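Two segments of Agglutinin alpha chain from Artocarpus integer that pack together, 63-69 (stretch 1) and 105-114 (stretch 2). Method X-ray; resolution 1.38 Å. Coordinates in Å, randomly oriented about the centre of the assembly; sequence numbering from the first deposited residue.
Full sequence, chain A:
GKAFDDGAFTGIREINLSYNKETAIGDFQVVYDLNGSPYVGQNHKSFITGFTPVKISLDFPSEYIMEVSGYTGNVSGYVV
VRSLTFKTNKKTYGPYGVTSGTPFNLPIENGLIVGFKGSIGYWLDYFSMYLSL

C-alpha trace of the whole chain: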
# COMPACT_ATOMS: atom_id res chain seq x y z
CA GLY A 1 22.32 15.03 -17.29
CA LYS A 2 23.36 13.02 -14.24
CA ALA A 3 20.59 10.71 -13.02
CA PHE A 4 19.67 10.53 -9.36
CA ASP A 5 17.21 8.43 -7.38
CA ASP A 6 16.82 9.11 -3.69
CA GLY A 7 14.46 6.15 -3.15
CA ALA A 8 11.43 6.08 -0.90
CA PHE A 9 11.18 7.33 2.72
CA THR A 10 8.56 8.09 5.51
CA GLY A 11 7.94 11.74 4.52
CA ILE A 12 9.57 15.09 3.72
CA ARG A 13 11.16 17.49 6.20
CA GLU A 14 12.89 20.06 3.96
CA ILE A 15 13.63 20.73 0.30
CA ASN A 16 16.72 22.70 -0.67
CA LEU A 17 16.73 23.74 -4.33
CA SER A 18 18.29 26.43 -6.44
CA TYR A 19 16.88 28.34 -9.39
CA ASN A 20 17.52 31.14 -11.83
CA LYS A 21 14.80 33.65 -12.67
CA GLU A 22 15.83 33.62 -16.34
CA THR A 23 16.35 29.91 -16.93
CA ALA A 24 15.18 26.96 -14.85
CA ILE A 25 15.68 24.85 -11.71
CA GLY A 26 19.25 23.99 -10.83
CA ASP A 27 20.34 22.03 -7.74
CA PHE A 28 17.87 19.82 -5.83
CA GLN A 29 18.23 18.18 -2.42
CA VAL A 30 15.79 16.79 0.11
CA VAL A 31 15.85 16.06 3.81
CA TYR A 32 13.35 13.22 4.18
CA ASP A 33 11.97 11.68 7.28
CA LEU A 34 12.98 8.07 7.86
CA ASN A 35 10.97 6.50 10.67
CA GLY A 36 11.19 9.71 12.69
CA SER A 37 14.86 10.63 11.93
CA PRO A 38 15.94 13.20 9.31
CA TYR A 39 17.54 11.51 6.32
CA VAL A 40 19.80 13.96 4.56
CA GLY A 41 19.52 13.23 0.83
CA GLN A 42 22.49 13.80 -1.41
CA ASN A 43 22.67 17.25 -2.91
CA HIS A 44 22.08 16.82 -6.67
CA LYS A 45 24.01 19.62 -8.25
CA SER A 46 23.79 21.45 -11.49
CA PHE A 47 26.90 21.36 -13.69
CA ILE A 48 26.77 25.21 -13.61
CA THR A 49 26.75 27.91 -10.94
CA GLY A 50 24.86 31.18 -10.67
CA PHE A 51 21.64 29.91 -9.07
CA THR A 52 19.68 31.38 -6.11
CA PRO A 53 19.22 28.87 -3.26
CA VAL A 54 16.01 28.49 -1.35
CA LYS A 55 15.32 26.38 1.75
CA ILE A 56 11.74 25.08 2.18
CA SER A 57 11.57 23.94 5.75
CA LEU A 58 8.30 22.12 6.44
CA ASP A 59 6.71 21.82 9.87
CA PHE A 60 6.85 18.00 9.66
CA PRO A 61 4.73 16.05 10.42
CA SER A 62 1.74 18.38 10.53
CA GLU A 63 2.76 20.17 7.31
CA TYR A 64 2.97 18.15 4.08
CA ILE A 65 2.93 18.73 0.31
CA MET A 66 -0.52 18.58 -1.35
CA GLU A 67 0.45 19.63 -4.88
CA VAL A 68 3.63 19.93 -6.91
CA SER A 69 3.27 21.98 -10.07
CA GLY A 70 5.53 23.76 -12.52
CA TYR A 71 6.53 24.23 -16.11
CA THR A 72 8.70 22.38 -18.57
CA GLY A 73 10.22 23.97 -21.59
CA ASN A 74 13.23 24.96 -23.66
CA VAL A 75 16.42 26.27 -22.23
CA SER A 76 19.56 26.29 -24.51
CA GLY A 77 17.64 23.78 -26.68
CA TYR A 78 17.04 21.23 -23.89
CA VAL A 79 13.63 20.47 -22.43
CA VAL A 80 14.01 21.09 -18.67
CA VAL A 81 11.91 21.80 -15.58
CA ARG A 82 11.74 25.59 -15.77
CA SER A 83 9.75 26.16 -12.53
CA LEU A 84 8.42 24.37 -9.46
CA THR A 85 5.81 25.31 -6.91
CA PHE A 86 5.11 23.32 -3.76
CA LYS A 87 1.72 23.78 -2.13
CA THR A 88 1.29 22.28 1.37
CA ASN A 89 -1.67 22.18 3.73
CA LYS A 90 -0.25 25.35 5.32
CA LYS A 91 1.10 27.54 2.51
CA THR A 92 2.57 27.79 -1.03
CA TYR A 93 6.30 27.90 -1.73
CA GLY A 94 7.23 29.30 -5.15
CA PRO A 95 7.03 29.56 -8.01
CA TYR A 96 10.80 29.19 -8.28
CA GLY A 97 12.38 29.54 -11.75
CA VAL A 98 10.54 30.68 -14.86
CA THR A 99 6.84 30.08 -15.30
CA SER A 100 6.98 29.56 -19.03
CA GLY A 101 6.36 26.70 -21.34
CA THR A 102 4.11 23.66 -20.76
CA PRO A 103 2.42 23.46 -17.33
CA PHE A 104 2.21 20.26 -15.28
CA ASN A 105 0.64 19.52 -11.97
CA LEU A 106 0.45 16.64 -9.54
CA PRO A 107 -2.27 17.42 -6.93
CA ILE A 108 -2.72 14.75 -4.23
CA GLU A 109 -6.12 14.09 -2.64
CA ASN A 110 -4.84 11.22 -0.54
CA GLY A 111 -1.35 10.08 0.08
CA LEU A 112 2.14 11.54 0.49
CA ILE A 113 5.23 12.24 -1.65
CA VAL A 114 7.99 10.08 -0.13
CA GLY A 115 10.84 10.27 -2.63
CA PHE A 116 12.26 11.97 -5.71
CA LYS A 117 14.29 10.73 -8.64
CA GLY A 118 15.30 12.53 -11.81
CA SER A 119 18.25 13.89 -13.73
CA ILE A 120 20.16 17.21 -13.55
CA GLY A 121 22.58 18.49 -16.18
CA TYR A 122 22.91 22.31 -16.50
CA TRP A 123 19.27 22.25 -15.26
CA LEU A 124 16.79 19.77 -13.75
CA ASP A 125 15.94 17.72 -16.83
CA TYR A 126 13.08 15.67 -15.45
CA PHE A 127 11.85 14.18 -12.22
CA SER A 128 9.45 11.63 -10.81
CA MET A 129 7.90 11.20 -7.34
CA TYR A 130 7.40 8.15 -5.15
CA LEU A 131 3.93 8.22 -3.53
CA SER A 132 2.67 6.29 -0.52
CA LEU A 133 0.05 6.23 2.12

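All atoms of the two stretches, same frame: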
# COMPACT_ATOMS: atom_id res chain seq x y z
N GLU A 63 2.72 19.52 8.66
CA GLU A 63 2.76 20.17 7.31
C GLU A 63 3.27 19.20 6.24
O GLU A 63 4.28 18.58 6.48
CB GLU A 63 3.64 21.43 7.30
CG GLU A 63 3.63 22.14 5.94
CD GLU A 63 4.41 23.43 5.88
OE1 GLU A 63 5.24 23.68 6.77
OE2 GLU A 63 4.20 24.20 4.91
N TYR A 64 2.54 19.05 5.12
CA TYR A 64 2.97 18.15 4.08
C TYR A 64 2.49 18.70 2.75
O TYR A 64 1.50 19.41 2.63
CB TYR A 64 2.39 16.71 4.31
CG TYR A 64 0.90 16.69 4.44
CD1 TYR A 64 0.08 16.61 3.34
CD2 TYR A 64 0.30 16.87 5.71
CE1 TYR A 64 -1.31 16.63 3.46
CE2 TYR A 64 -1.07 16.90 5.84
CZ TYR A 64 -1.85 16.82 4.73
OH TYR A 64 -3.23 16.83 4.86
N ILE A 65 3.22 18.29 1.71
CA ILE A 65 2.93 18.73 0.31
C ILE A 65 1.61 18.10 -0.19
O ILE A 65 1.43 16.90 -0.06
CB ILE A 65 4.10 18.42 -0.63
CG1 ILE A 65 5.32 19.24 -0.19
CG2 ILE A 65 3.72 18.71 -2.09
CD1 ILE A 65 6.64 18.65 -0.72
N MET A 66 0.76 18.96 -0.73
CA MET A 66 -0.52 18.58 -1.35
C MET A 66 -0.51 18.68 -2.87
O MET A 66 -1.31 18.08 -3.56
CB MET A 66 -1.68 19.40 -0.74
CG MET A 66 -1.88 19.10 0.75
SD MET A 66 -3.26 20.12 1.40
CE MET A 66 -4.76 19.42 0.63
N GLU A 67 0.38 19.50 -3.43
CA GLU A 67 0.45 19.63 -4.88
C GLU A 67 1.83 20.08 -5.26
O GLU A 67 2.37 20.99 -4.62
CB GLU A 67 -0.56 20.68 -5.45
CG GLU A 67 -0.53 20.74 -6.98
CD GLU A 67 -1.66 21.56 -7.60
OE1 GLU A 67 -2.56 22.02 -6.85
OE2 GLU A 67 -1.69 21.72 -8.82
N VAL A 68 2.41 19.41 -6.27
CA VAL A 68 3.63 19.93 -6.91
C VAL A 68 3.23 20.36 -8.27
O VAL A 68 2.57 19.60 -9.00
CB VAL A 68 4.70 18.84 -6.99
CG1 VAL A 68 5.91 19.38 -7.75
CG2 VAL A 68 5.03 18.36 -5.57
N SER A 69 3.61 21.58 -8.69
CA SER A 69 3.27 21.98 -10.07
C SER A 69 4.47 22.76 -10.62
O SER A 69 5.44 23.05 -9.92
CB SER A 69 2.03 22.86 -10.16
OG SER A 69 2.20 24.02 -9.37
N ASN A 105 1.03 19.51 -13.38
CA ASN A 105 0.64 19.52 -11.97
C ASN A 105 0.31 18.13 -11.46
O ASN A 105 -0.30 17.30 -12.18
CB ASN A 105 -0.45 20.50 -11.64
CG ASN A 105 -1.77 20.10 -12.24
OD1 ASN A 105 -2.80 20.23 -11.59
ND2 ASN A 105 -1.77 19.64 -13.50
N LEU A 106 0.80 17.88 -10.25
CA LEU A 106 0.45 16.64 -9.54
C LEU A 106 -0.17 17.08 -8.23
O LEU A 106 0.53 17.26 -7.25
CB LEU A 106 1.71 15.77 -9.31
CG LEU A 106 1.52 14.31 -8.82
CD1 LEU A 106 1.19 14.10 -7.37
CD2 LEU A 106 0.56 13.51 -9.68
N PRO A 107 -1.51 17.22 -8.18
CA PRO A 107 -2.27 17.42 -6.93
C PRO A 107 -2.54 16.04 -6.30
O PRO A 107 -2.65 15.03 -7.02
CB PRO A 107 -3.59 18.04 -7.39
CG PRO A 107 -3.56 17.99 -8.85
CD PRO A 107 -2.41 17.17 -9.35
N ILE A 108 -2.49 16.00 -4.99
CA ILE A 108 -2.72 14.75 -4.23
C ILE A 108 -3.95 14.93 -3.34
O ILE A 108 -4.02 15.83 -2.52
CB ILE A 108 -1.49 14.38 -3.38
CG1 ILE A 108 -0.27 14.21 -4.30
CG2 ILE A 108 -1.79 13.09 -2.58
CD1 ILE A 108 1.03 14.27 -3.58
N GLU A 109 -4.98 14.11 -3.55
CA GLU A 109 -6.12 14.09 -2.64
C GLU A 109 -5.89 13.19 -1.45
O GLU A 109 -6.40 13.50 -0.33
CB GLU A 109 -7.33 13.53 -3.40
CG GLU A 109 -7.90 14.45 -4.43
CD GLU A 109 -9.37 14.07 -4.75
OE1 GLU A 109 -9.76 14.38 -5.84
OE2 GLU A 109 -10.11 13.53 -3.89
N ASN A 110 -5.17 12.10 -1.65
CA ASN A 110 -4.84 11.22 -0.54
C ASN A 110 -3.54 10.55 -0.79
O ASN A 110 -3.26 9.99 -1.87
CB ASN A 110 -5.95 10.15 -0.36
CG ASN A 110 -5.87 9.48 1.00
OD1 ASN A 110 -5.80 10.14 2.02
ND2 ASN A 110 -5.85 8.18 1.01
N GLY A 111 -2.67 10.68 0.22
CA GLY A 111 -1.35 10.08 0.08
C GLY A 111 -0.29 11.17 0.27
O GLY A 111 -0.59 12.34 0.47
N LEU A 112 0.99 10.72 0.17
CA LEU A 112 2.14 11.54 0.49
C LEU A 112 3.24 11.27 -0.57
O LEU A 112 3.50 10.13 -1.03
CB LEU A 112 2.77 11.15 1.85
CG LEU A 112 1.86 11.46 3.04
CD1 LEU A 112 2.44 10.69 4.20
CD2 LEU A 112 1.79 12.96 3.31
N ILE A 113 3.99 12.37 -0.89
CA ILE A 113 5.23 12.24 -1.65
C ILE A 113 6.29 11.78 -0.65
O ILE A 113 6.47 12.39 0.39
CB ILE A 113 5.63 13.62 -2.18
CG1 ILE A 113 4.59 14.12 -3.15
CG2 ILE A 113 6.97 13.47 -2.95
CD1 ILE A 113 4.65 15.63 -3.48
N VAL A 114 6.97 10.70 -1.00
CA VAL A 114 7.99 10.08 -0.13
C VAL A 114 9.35 9.91 -0.75
O VAL A 114 10.24 9.30 -0.14
CB VAL A 114 7.49 8.75 0.49
CG1 VAL A 114 6.28 9.03 1.44
CG2 VAL A 114 7.16 7.73 -0.61
O HOH W 1 3.20 14.78 0.24
O HOH W 2 -0.71 15.06 0.17
O HOH W 3 -4.22 18.75 -3.34

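Two waters carry the pairing past the point where direct backbone bonding stops, and a third sits at the last direct bond. Water 1 donates to Ile65 O (2.8 Å) and accepts from Ile113 N (2.8 Å), while water 2 donates both to Ile65 O (2.8 Å) and to Gly111 O (2.7 Å). The single carbonyl of Ile65 is thus tied to two points of the second stretch beyond its corner at Glu109, across a gap too wide for a direct backbone hydrogen bond: Ile65 O and Ile113 N lie 5.3 Å apart. Water 3 donates to Met66 O and Ile108 O, 3.0 Å from each, and so joins two carbonyl oxygens that could not bond to each other.

Before the corner the strands meet directly. Strand 65-69 runs antiparallel to strand 105-108, with 171° between their directions and a closest approach of 4.6 Å. Val68 and Leu106 form the hydrogen-bonded pair: Leu106 N donates to Val68 O (2.8 Å, nearly linear at 176°) and Val68 N to Leu106 O (3.0 Å). A third bond, Ile108 N to Met66 O (2.8 Å), extends the ladder. Pro107 has no amide hydrogen to give, but it falls in a non-hydrogen-bonded pair with Glu67, where this strand asks none of it. There the CA atoms close to 4.1 Å, and CA-H...O contacts fill in, from Glu67 CA to Leu106 O (3.4 Å) and from Pro107 CA to Met66 O (3.6 Å).

Side chains alternate between the faces of the sheet. Glu67, Ser69, Asn105 and Pro107 share one face, all partly exposed. The extended Glu67 side chain lies along its neighbours, its CG 3.7 Å from Pro107 CA and its OE2 3.3 Å from Asn105 CB, so that both its aliphatic part and its carboxylate lie against the second strand. Ser69 CB rests 3.7 Å from Asn105 CB.

Val68 and Leu106 point to the other face, which is buried. Here Ile113, from beyond the corner, reaches toward the first stretch, and its CD1 touches both Val68 CG2 and Ile65 CG2 at 3.5 Å, a compact apolar cluster that keeps branched methyls away from solvent. Leu112 starts sideways, but its end comes nearer, bringing CD2 to 3.9 Å from Tyr64 CB and obliquely against the tyrosine ring. Gly111 answers to its own backbone and not to this contact: at its phi/psi of 123/179 a CB would jam against the carbonyl oxygen of Asn110, whereas nothing of the first stretch lies near that position.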